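Local coordinates for protein flavin prenyltransferase UbiX (Aquifex aeolicus, PDB 2EJB) that probably makes the prenylated FMN cofactor of the decarboxylase UbiD by joining a dimethylallyl group from dimethylallyl monophosphate to the flavin, without a metal, at residues C90-L95 with V125-Y130. Residues are numbered along the deposited sequence; the frame is centred on the assembly and turned at random.
Sequences CSTNTL and VREAPY
Thr92 and Glu127 meet because their torsions bring the threonine methyl against the glutamate chain: CG2 of Thr92 stands anti to its own carbonyl carbon, beside the backbone N, while Glu127 sends CG anti to its backbone N (chi1 177°) and then bends at chi2 (59°). The threonine methyl thus lies against the aliphatic part of the glutamate, with CG2 3.9 Å from both CB and CG of Glu127, and its carboxylate atom OE1 approaches the same methyl at 3.7 Å. The bend also turns the carboxylate back to the amide of the following residue, where OE2 of Glu127 accepts from Ala128 N at 2.7 Å, on the anti side and 19° out of the carboxylate plane, which limits its rotation. Replacing Glu127 by an alanine would probably leave the Thr92 methyl with much less to pack on and Ala128 N without this acceptor. His134 of helix 132-143 touches both side chains. Deeper in, Leu95 CD2 reaches Val125 CG2 at 4.4 Å, a looser apolar contact between the first turn of helix 92-100 and the end of strand 121-125. Ser91 fixes that helix start as its N-cap, OG taking Thr94 N at 3.1 Å. In 125-130, Arg126 NH2 bonds Ser152 O of the second subunit. The example illustrates how the parallel sheet of an alpha/beta fold builds a site at the carboxyl ends of its strands: the start of helix 92-100, following strand 82-90, lies beside the loop leaving the adjacent strand 121-125, bringing together Ser91 to Thr94 and Arg126, which are among the residues predicted to bind FMN in this flavoprotein fold.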
loop_
_atom_site.group_PDB
_atom_site.type_symbol
_atom_site.label_atom_id
_atom_site.label_comp_id
_atom_site.label_asym_id
_atom_site.label_seq_id
_atom_site.Cartn_x
_atom_site.Cartn_y
_atom_site.Cartn_z
ATOM N N CYS A 90 -8.686 -5.094 5.877
ATOM C CA CYS A 90 -9.805 -4.177 6.022
ATOM C C CYS A 90 -10.212 -3.655 4.643
ATOM O O CYS A 90 -9.492 -2.860 4.042
ATOM C CB CYS A 90 -9.405 -3.003 6.921
ATOM S SG CYS A 90 -10.704 -1.760 7.149
ATOM N N SER A 91 -11.366 -4.104 4.151
ATOM C CA SER A 91 -11.868 -3.687 2.846
ATOM C C SER A 91 -12.127 -2.185 2.856
ATOM O O SER A 91 -12.270 -1.586 3.924
ATOM C CB SER A 91 -13.169 -4.430 2.510
ATOM O OG SER A 91 -14.219 -4.065 3.396
ATOM N N THR A 92 -12.187 -1.581 1.671
ATOM C CA THR A 92 -12.430 -0.150 1.567
ATOM C C THR A 92 -13.789 0.186 2.152
ATOM O O THR A 92 -13.986 1.268 2.715
ATOM C CB THR A 92 -12.360 0.341 0.093
ATOM O OG1 THR A 92 -13.234 -0.446 -0.728
ATOM C CG2 THR A 92 -10.935 0.230 -0.429
ATOM N N ASN A 93 -14.722 -0.755 2.035
ATOM C CA ASN A 93 -16.066 -0.563 2.567
ATOM C C ASN A 93 -16.035 -0.498 4.094
ATOM O O ASN A 93 -16.628 0.397 4.699
ATOM C CB ASN A 93 -16.992 -1.696 2.092
ATOM C CG ASN A 93 -18.349 -1.675 2.783
ATOM O OD1 ASN A 93 -18.619 -2.486 3.665
ATOM N ND2 ASN A 93 -19.200 -0.742 2.391
ATOM N N THR A 94 -15.340 -1.443 4.714
ATOM C CA THR A 94 -15.230 -1.474 6.170
ATOM C C THR A 94 -14.487 -0.237 6.657
ATOM O O THR A 94 -14.841 0.347 7.682
ATOM C CB THR A 94 -14.494 -2.744 6.640
ATOM O OG1 THR A 94 -15.354 -3.869 6.455
ATOM C CG2 THR A 94 -14.102 -2.643 8.110
ATOM N N LEU A 95 -13.458 0.161 5.914
ATOM C CA LEU A 95 -12.686 1.344 6.264
ATOM C C LEU A 95 -13.624 2.538 6.338
ATOM O O LEU A 95 -13.578 3.327 7.284
ATOM C CB LEU A 95 -11.607 1.614 5.211
ATOM C CG LEU A 95 -10.986 3.017 5.247
ATOM C CD1 LEU A 95 -10.284 3.249 6.591
ATOM C CD2 LEU A 95 -10.013 3.178 4.085
ATOM N N VAL A 125 -4.937 -2.013 4.942
ATOM C CA VAL A 125 -5.642 -1.651 3.721
ATOM C C VAL A 125 -4.900 -2.134 2.483
ATOM O O VAL A 125 -3.680 -2.018 2.382
ATOM C CB VAL A 125 -5.851 -0.125 3.634
ATOM C CG1 VAL A 125 -6.559 0.222 2.335
ATOM C CG2 VAL A 125 -6.680 0.354 4.834
ATOM N N ARG A 126 -5.662 -2.681 1.547
ATOM C CA ARG A 126 -5.117 -3.213 0.312
ATOM C C ARG A 126 -6.002 -2.729 -0.832
ATOM O O ARG A 126 -7.048 -3.310 -1.113
ATOM C CB ARG A 126 -5.105 -4.744 0.397
ATOM C CG ARG A 126 -4.365 -5.480 -0.710
ATOM C CD ARG A 126 -5.182 -5.529 -1.981
ATOM N NE ARG A 126 -4.547 -4.769 -3.043
ATOM C CZ ARG A 126 -5.158 -4.391 -4.157
ATOM N NH1 ARG A 126 -6.433 -4.701 -4.356
ATOM N NH2 ARG A 126 -4.490 -3.699 -5.067
ATOM N N GLU A 127 -5.584 -1.639 -1.467
ATOM C CA GLU A 127 -6.319 -1.063 -2.585
ATOM C C GLU A 127 -5.352 -0.284 -3.480
ATOM O O GLU A 127 -4.304 0.166 -3.022
ATOM C CB GLU A 127 -7.428 -0.138 -2.068
ATOM C CG GLU A 127 -8.209 0.569 -3.167
ATOM C CD GLU A 127 -8.888 -0.399 -4.114
ATOM O OE1 GLU A 127 -10.011 -0.852 -3.801
ATOM O OE2 GLU A 127 -8.288 -0.714 -5.168
ATOM N N ALA A 128 -5.702 -0.134 -4.754
ATOM C CA ALA A 128 -4.860 0.583 -5.700
ATOM C C ALA A 128 -5.589 0.832 -7.019
ATOM O O ALA A 128 -6.185 -0.079 -7.586
ATOM C CB ALA A 128 -3.571 -0.212 -5.964
ATOM N N PRO A 129 -5.599 2.088 -7.494
ATOM C CA PRO A 129 -4.964 3.259 -6.873
ATOM C C PRO A 129 -5.885 3.769 -5.768
ATOM O O PRO A 129 -6.988 3.251 -5.594
ATOM C CB PRO A 129 -4.888 4.276 -8.017
ATOM C CG PRO A 129 -5.101 3.447 -9.277
ATOM C CD PRO A 129 -6.097 2.427 -8.837
ATOM N N TYR A 130 -5.436 4.777 -5.026
ATOM C CA TYR A 130 -6.270 5.362 -3.983
ATOM C C TYR A 130 -7.036 6.538 -4.586
ATOM O O TYR A 130 -6.501 7.272 -5.422
ATOM C CB TYR A 130 -5.433 5.940 -2.828
ATOM C CG TYR A 130 -4.656 4.970 -1.965
ATOM C CD1 TYR A 130 -5.224 3.778 -1.523
ATOM C CD2 TYR A 130 -3.368 5.285 -1.530
ATOM C CE1 TYR A 130 -4.529 2.923 -0.672
ATOM C CE2 TYR A 130 -2.664 4.440 -0.675
ATOM C CZ TYR A 130 -3.253 3.262 -0.250
ATOM O OH TYR A 130 -2.568 2.418 0.592
#